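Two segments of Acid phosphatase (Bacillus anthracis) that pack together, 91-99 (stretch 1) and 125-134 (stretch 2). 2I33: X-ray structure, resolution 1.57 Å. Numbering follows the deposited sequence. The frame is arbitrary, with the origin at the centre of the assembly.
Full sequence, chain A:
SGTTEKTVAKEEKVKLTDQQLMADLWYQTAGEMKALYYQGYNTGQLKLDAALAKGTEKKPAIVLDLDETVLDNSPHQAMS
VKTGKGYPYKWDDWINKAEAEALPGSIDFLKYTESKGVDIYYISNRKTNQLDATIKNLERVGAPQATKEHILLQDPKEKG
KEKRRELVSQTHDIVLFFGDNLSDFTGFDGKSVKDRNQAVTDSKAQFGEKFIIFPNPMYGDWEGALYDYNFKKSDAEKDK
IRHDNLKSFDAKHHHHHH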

ATOM      1  N   TRP A  91      15.771  -2.607 -18.683  1.00 24.55           N
ATOM      2  CA  TRP A  91      15.590  -3.329 -17.442  1.00 25.19           C
ATOM      3  C   TRP A  91      16.809  -4.199 -17.146  1.00 24.84           C
ATOM      4  O   TRP A  91      17.327  -4.207 -16.023  1.00 25.55           O
ATOM      5  CB  TRP A  91      14.327  -4.175 -17.503  1.00 25.94           C
ATOM      6  CG  TRP A  91      14.134  -5.013 -16.311  1.00 25.86           C
ATOM      7  CD1 TRP A  91      14.260  -6.358 -16.234  1.00 27.59           C
ATOM      8  CD2 TRP A  91      13.749  -4.564 -15.017  1.00 27.17           C
ATOM      9  NE1 TRP A  91      14.001  -6.783 -14.940  1.00 28.04           N
ATOM     10  CE2 TRP A  91      13.685  -5.697 -14.175  1.00 26.98           C
ATOM     11  CE3 TRP A  91      13.472  -3.316 -14.473  1.00 27.83           C
ATOM     12  CZ2 TRP A  91      13.341  -5.603 -12.818  1.00 28.25           C
ATOM     13  CZ3 TRP A  91      13.124  -3.229 -13.159  1.00 28.53           C
ATOM     14  CH2 TRP A  91      13.065  -4.362 -12.335  1.00 29.13           C
ATOM     15  N   ASP A  92      17.290  -4.929 -18.139  1.00 24.85           N
ATOM     16  CA  ASP A  92      18.472  -5.764 -17.917  1.00 25.66           C
ATOM     17  C   ASP A  92      19.683  -4.923 -17.551  1.00 25.67           C
ATOM     18  O   ASP A  92      20.492  -5.339 -16.696  1.00 25.82           O
ATOM     19  CB  ASP A  92      18.773  -6.606 -19.140  1.00 25.79           C
ATOM     20  CG  ASP A  92      17.756  -7.726 -19.326  1.00 27.26           C
ATOM     21  OD1 ASP A  92      16.875  -7.857 -18.434  1.00 28.70           O
ATOM     22  OD2 ASP A  92      17.882  -8.445 -20.358  1.00 31.54           O
ATOM     23  N   ASP A  93      19.816  -3.760 -18.186  1.00 25.73           N
ATOM     24  CA  ASP A  93      20.892  -2.817 -17.840  1.00 25.84           C
ATOM     25  C   ASP A  93      20.811  -2.464 -16.348  1.00 25.51           C
ATOM     26  O   ASP A  93      21.807  -2.504 -15.622  1.00 26.50           O
ATOM     27  CB  ASP A  93      20.812  -1.538 -18.682  1.00 26.04           C
ATOM     28  CG  ASP A  93      21.263  -1.728 -20.134  1.00 27.45           C
ATOM     29  OD1 ASP A  93      21.725  -2.825 -20.529  1.00 30.78           O
ATOM     30  OD2 ASP A  93      21.214  -0.719 -20.875  1.00 31.49           O
ATOM     31  N   TRP A  94      19.609  -2.134 -15.912  1.00 24.64           N
ATOM     32  CA  TRP A  94      19.347  -1.839 -14.507  1.00 25.50           C
ATOM     33  C   TRP A  94      19.711  -3.019 -13.600  1.00 25.69           C
ATOM     34  O   TRP A  94      20.440  -2.863 -12.603  1.00 25.81           O
ATOM     35  CB  TRP A  94      17.877  -1.489 -14.350  1.00 26.08           C
ATOM     36  CG  TRP A  94      17.422  -1.461 -12.939  1.00 26.34           C
ATOM     37  CD1 TRP A  94      16.561  -2.319 -12.349  1.00 28.17           C
ATOM     38  CD2 TRP A  94      17.864  -0.570 -11.911  1.00 26.74           C
ATOM     39  NE1 TRP A  94      16.394  -2.005 -11.012  1.00 27.40           N
ATOM     40  CE2 TRP A  94      17.213  -0.957 -10.709  1.00 27.76           C
ATOM     41  CE3 TRP A  94      18.761   0.486 -11.866  1.00 28.26           C
ATOM     42  CZ2 TRP A  94      17.401  -0.268  -9.505  1.00 27.30           C
ATOM     43  CZ3 TRP A  94      18.951   1.144 -10.669  1.00 28.13           C
ATOM     44  CH2 TRP A  94      18.287   0.762  -9.511  1.00 28.47           C
ATOM     45  N   ILE A  95      19.208  -4.196 -13.918  1.00 26.19           N
ATOM     46  CA  ILE A  95      19.532  -5.381 -13.100  1.00 25.62           C
ATOM     47  C   ILE A  95      21.040  -5.598 -13.005  1.00 26.12           C
ATOM     48  O   ILE A  95      21.566  -5.889 -11.915  1.00 25.88           O
ATOM     49  CB  ILE A  95      18.851  -6.614 -13.677  1.00 27.26           C
ATOM     50  CG1 ILE A  95      17.333  -6.484 -13.509  1.00 29.06           C
ATOM     51  CG2 ILE A  95      19.410  -7.895 -13.020  1.00 27.34           C
ATOM     52  CD1 ILE A  95      16.799  -6.568 -12.112  1.00 33.18           C
ATOM     53  N   ASN A  96      21.739  -5.455 -14.117  1.00 25.61           N
ATOM     54  CA  ASN A  96      23.171  -5.656 -14.124  1.00 26.46           C
ATOM     55  C   ASN A  96      23.949  -4.684 -13.253  1.00 26.46           C
ATOM     56  O   ASN A  96      25.038  -5.015 -12.776  1.00 26.64           O
ATOM     57  CB  ASN A  96      23.673  -5.582 -15.547  1.00 26.77           C
ATOM     58  CG  ASN A  96      23.353  -6.821 -16.304  1.00 28.93           C
ATOM     59  OD1 ASN A  96      23.224  -7.881 -15.709  1.00 34.34           O
ATOM     60  ND2 ASN A  96      23.278  -6.722 -17.628  1.00 31.01           N
ATOM     61  N   LYS A  97      23.424  -3.481 -13.077  1.00 25.59           N
ATOM     62  CA  LYS A  97      24.080  -2.499 -12.219  1.00 27.48           C
ATOM     63  C   LYS A  97      24.051  -2.974 -10.773  1.00 27.24           C
ATOM     64  O   LYS A  97      24.932  -2.605  -9.978  1.00 28.23           O
ATOM     65  CB  LYS A  97      23.399  -1.143 -12.327  1.00 27.63           C
ATOM     66  CG  LYS A  97      23.579  -0.481 -13.687  1.00 30.65           C
ATOM     67  CD  LYS A  97      23.347   1.012 -13.577  1.00 34.53           C
ATOM     68  CE  LYS A  97      24.616   1.710 -13.081  1.00 37.32           C
ATOM     69  NZ  LYS A  97      24.219   2.822 -12.191  1.00 39.79           N
ATOM     70  N   ALA A  98      23.033  -3.761 -10.423  1.00 26.52           N
ATOM     71  CA  ALA A  98      22.995  -4.464  -9.119  1.00 26.88           C
ATOM     72  C   ALA A  98      23.104  -3.462  -7.973  1.00 26.77           C
ATOM     73  O   ALA A  98      23.831  -3.654  -6.992  1.00 27.52           O
ATOM     74  CB  ALA A  98      24.113  -5.484  -9.077  1.00 26.96           C
ATOM     75  N   GLU A  99      22.346  -2.395  -8.110  1.00 26.87           N
ATOM     76  CA  GLU A  99      22.391  -1.289  -7.172  1.00 27.74           C
ATOM     77  C   GLU A  99      21.040  -0.916  -6.584  1.00 26.89           C
ATOM     78  O   GLU A  99      20.926   0.156  -5.995  1.00 27.56           O
ATOM     79  CB  GLU A  99      23.029  -0.072  -7.844  1.00 27.48           C
ATOM     80  CG  GLU A  99      22.201   0.508  -8.964  1.00 28.96           C
ATOM     81  CD  GLU A  99      22.837   1.725  -9.611  1.00 30.58           C
ATOM     82  OE1 GLU A  99      24.086   1.797  -9.640  1.00 33.58           O
ATOM     83  OE2 GLU A  99      22.087   2.629 -10.064  1.00 34.51           O
TER
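Stretch 2 (125-134) NRKTNQLDAT

How does stretch 2 lie on stretch 1? Stretch 1 is a helix from Trp91 that ends near Ala98, where phi turns positive. Stretch 2 turns a corner at Arg126, makes a short 3-10 segment at Thr128 and Asn129, and enters a helix at Leu131, with Gln130 at the N-cap position. From Lys127 on, stretch 2 runs broadly in the same direction as the first helix: Lys127 meets Asp92, Gln130 meets Ile95, and Ala133 sits against Ile95, Asn96 and Ala98. Arg126, earlier in the chain, reaches Ile95 with its guanidinium. The backbones come nearest at Asn96 and Ala133, whose CA atoms are 5.4 Å apart; Ala133 CB points toward stretch 1 and lies 3.6 Å from Ile95 O.

What fills the middle of the contact? Ile95 points toward stretch 2, and its CG2 lies 3.9 Å from Ala133 CB and 3.9 Å from Gln130 CB. Its CD1 covers one face of the Arg126 guanidinium, 3.2 Å from Arg126 NH2. The guanidinium also makes polar bonds: Arg126 NH1 donates to Thr134 OG1 at 3.0 Å, and NE and NH2 are satisfied elsewhere in the structure. Thr134 OG1 in turn donates to Gln130 O at 2.7 Å, so this hydroxyl both accepts and donates within stretch 2. Beyond Ile95, Ala98 CB rests 3.5 Å from Ala133 O.

Which charges pair across the contact? Asp92 and Lys127 form a salt bridge, with Lys127 NZ donating to Asp92 OD2 at 2.9 Å and more weakly to Asp92 OD1 at 3.2 Å. Water 2 bridges the same pair, donating to Asp92 OD1 at 2.9 Å and accepting from Lys127 NZ at 3.0 Å. Asp92 OD1 also lies 2.8 Å from Gln130 NE2, which brings the carboxylate close to the amide as well as the ammonium group.

How are the remaining polar groups satisfied? Gln130 OE1 accepts from Lys127 N at 3.0 Å, tying the side chain back to its own stretch, and from water 1 at 2.7 Å. The same water accepts from Trp91 NE1 at 2.7 Å, so it links the indole to Gln130 OE1. Gln130 NE2 donates to water 4 at 3.0 Å, and that water lies 3.2 Å from Asn96 OD1. Near the helix end, water 3 accepts from Arg126 NH1 at 2.9 Å and lies 2.7 Å from Ile95 O and 3.0 Å from Ala133 O, bridging polar groups that do not meet directly.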

ATOM      1  N   ASN A 125      10.754 -13.447 -10.111  1.00 26.23           N
ATOM      2  CA  ASN A 125      10.681 -13.624 -11.549  1.00 27.36           C
ATOM      3  C   ASN A 125      11.730 -12.866 -12.368  1.00 27.47           C
ATOM      4  O   ASN A 125      11.636 -12.799 -13.595  1.00 28.29           O
ATOM      5  CB  ASN A 125       9.255 -13.395 -12.049  1.00 27.69           C
ATOM      6  CG  ASN A 125       8.309 -14.461 -11.543  1.00 26.71           C
ATOM      7  OD1 ASN A 125       8.764 -15.487 -11.053  1.00 27.02           O
ATOM      8  ND2 ASN A 125       7.003 -14.236 -11.668  1.00 29.69           N
ATOM      9  N   ARG A 126      12.784 -12.398 -11.696  1.00 27.63           N
ATOM     10  CA  ARG A 126      14.039 -12.203 -12.413  1.00 27.67           C
ATOM     11  C   ARG A 126      14.393 -13.505 -13.117  1.00 28.22           C
ATOM     12  O   ARG A 126      14.010 -14.608 -12.676  1.00 26.96           O
ATOM     13  CB  ARG A 126      15.148 -11.802 -11.461  1.00 27.98           C
ATOM     14  CG  ARG A 126      14.989 -10.414 -10.909  1.00 28.92           C
ATOM     15  CD  ARG A 126      15.888 -10.178  -9.759  1.00 31.57           C
ATOM     16  NE  ARG A 126      15.779  -8.779  -9.381  1.00 31.57           N
ATOM     17  CZ  ARG A 126      16.788  -7.933  -9.242  1.00 30.10           C
ATOM     18  NH1 ARG A 126      18.035  -8.321  -9.407  1.00 28.19           N
ATOM     19  NH2 ARG A 126      16.528  -6.661  -8.971  1.00 29.35           N
ATOM     20  N   LYS A 127      15.108 -13.363 -14.224  1.00 27.68           N
ATOM     21  CA  LYS A 127      15.484 -14.489 -15.052  1.00 29.71           C
ATOM     22  C   LYS A 127      16.648 -15.224 -14.398  1.00 28.84           C
ATOM     23  O   LYS A 127      17.504 -14.626 -13.774  1.00 27.94           O
ATOM     24  CB  LYS A 127      15.871 -13.987 -16.436  1.00 30.24           C
ATOM     25  CG  LYS A 127      14.757 -13.192 -17.150  1.00 31.80           C
ATOM     26  CD  LYS A 127      15.202 -12.663 -18.517  1.00 33.40           C
ATOM     27  CE  LYS A 127      16.050 -11.397 -18.395  1.00 37.55           C
ATOM     28  NZ  LYS A 127      16.313 -10.743 -19.709  1.00 39.94           N
ATOM     29  N   THR A 128      16.697 -16.535 -14.579  1.00 29.33           N
ATOM     30  CA  THR A 128      17.807 -17.311 -14.041  1.00 29.72           C
ATOM     31  C   THR A 128      19.188 -16.799 -14.497  1.00 29.26           C
ATOM     32  O   THR A 128      20.169 -16.927 -13.757  1.00 29.47           O
ATOM     33  CB  THR A 128      17.638 -18.784 -14.393  1.00 29.69           C
ATOM     34  OG1 THR A 128      17.266 -18.885 -15.775  1.00 30.74           O
ATOM     35  CG2 THR A 128      16.563 -19.387 -13.524  1.00 30.18           C
ATOM     36  N   ASN A 129      19.264 -16.182 -15.678  1.00 29.09           N
ATOM     37  CA  ASN A 129      20.543 -15.627 -16.157  1.00 28.88           C
ATOM     38  C   ASN A 129      20.913 -14.287 -15.514  1.00 29.13           C
ATOM     39  O   ASN A 129      21.960 -13.704 -15.803  1.00 29.30           O
ATOM     40  CB  ASN A 129      20.598 -15.556 -17.693  1.00 29.36           C
ATOM     41  CG  ASN A 129      19.637 -14.526 -18.287  1.00 30.07           C
ATOM     42  OD1 ASN A 129      19.078 -13.693 -17.586  1.00 33.44           O
ATOM     43  ND2 ASN A 129      19.446 -14.593 -19.601  1.00 33.51           N
ATOM     44  N   GLN A 130      20.057 -13.827 -14.609  1.00 27.56           N
ATOM     45  CA  GLN A 130      20.324 -12.643 -13.811  1.00 27.84           C
ATOM     46  C   GLN A 130      20.687 -13.039 -12.392  1.00 27.56           C
ATOM     47  O   GLN A 130      20.740 -12.203 -11.524  1.00 26.49           O
ATOM     48  CB  GLN A 130      19.098 -11.728 -13.839  1.00 28.76           C
ATOM     49  CG  GLN A 130      18.825 -11.234 -15.232  1.00 29.59           C
ATOM     50  CD  GLN A 130      17.539 -10.472 -15.377  1.00 31.38           C
ATOM     51  OE1 GLN A 130      16.518 -10.826 -14.805  1.00 30.61           O
ATOM     52  NE2 GLN A 130      17.580  -9.415 -16.193  1.00 30.87           N
ATOM     53  N   LEU A 131      20.969 -14.313 -12.160  1.00 27.68           N
ATOM     54  CA  LEU A 131      21.327 -14.744 -10.813  1.00 27.70           C
ATOM     55  C   LEU A 131      22.573 -14.048 -10.278  1.00 27.40           C
ATOM     56  O   LEU A 131      22.568 -13.566  -9.145  1.00 28.68           O
ATOM     57  CB  LEU A 131      21.499 -16.257 -10.731  1.00 28.21           C
ATOM     58  CG  LEU A 131      21.882 -16.845  -9.362  1.00 29.25           C
ATOM     59  CD1 LEU A 131      20.733 -16.761  -8.362  1.00 30.54           C
ATOM     60  CD2 LEU A 131      22.286 -18.269  -9.547  1.00 29.62           C
ATOM     61  N   ASP A 132      23.622 -13.976 -11.083  1.00 28.32           N
ATOM     62  CA  ASP A 132      24.873 -13.376 -10.620  1.00 28.43           C
ATOM     63  C   ASP A 132      24.664 -11.931 -10.204  1.00 28.25           C
ATOM     64  O   ASP A 132      25.087 -11.535  -9.122  1.00 27.93           O
ATOM     65  CB  ASP A 132      25.979 -13.516 -11.679  1.00 29.50           C
ATOM     66  CG  ASP A 132      26.504 -14.936 -11.779  1.00 32.13           C
ATOM     67  OD1 ASP A 132      26.159 -15.777 -10.910  1.00 38.36           O
ATOM     68  OD2 ASP A 132      27.294 -15.215 -12.709  1.00 35.99           O
ATOM     69  N   ALA A 133      23.937 -11.182 -11.031  1.00 27.44           N
ATOM     70  CA  ALA A 133      23.650  -9.788 -10.753  1.00 27.48           C
ATOM     71  C   ALA A 133      22.765  -9.675  -9.516  1.00 27.13           C
ATOM     72  O   ALA A 133      22.884  -8.751  -8.707  1.00 27.30           O
ATOM     73  CB  ALA A 133      22.946  -9.170 -11.931  1.00 27.37           C
ATOM     74  N   THR A 134      21.863 -10.633  -9.371  1.00 26.93           N
ATOM     75  CA  THR A 134      20.937 -10.632  -8.246  1.00 26.90           C
ATOM     76  C   THR A 134      21.684 -10.931  -6.931  1.00 26.39           C
ATOM     77  O   THR A 134      21.498 -10.236  -5.921  1.00 26.77           O
ATOM     78  CB  THR A 134      19.779 -11.616  -8.499  1.00 27.32           C
ATOM     79  OG1 THR A 134      19.045 -11.168  -9.647  1.00 28.53           O
ATOM     80  CG2 THR A 134      18.849 -11.655  -7.302  1.00 28.51           C
TER
HETATM   81  O   HOH W   1      14.214  -9.495 -14.705  1.00 24.09           O
HETATM   82  O   HOH W   2      14.188  -8.680 -19.078  1.00 42.41           O
HETATM   83  O   HOH W   3      20.644  -6.991  -9.582  1.00 23.28           O
HETATM   84  O   HOH W   4      20.343  -8.534 -16.841  1.00 31.16           O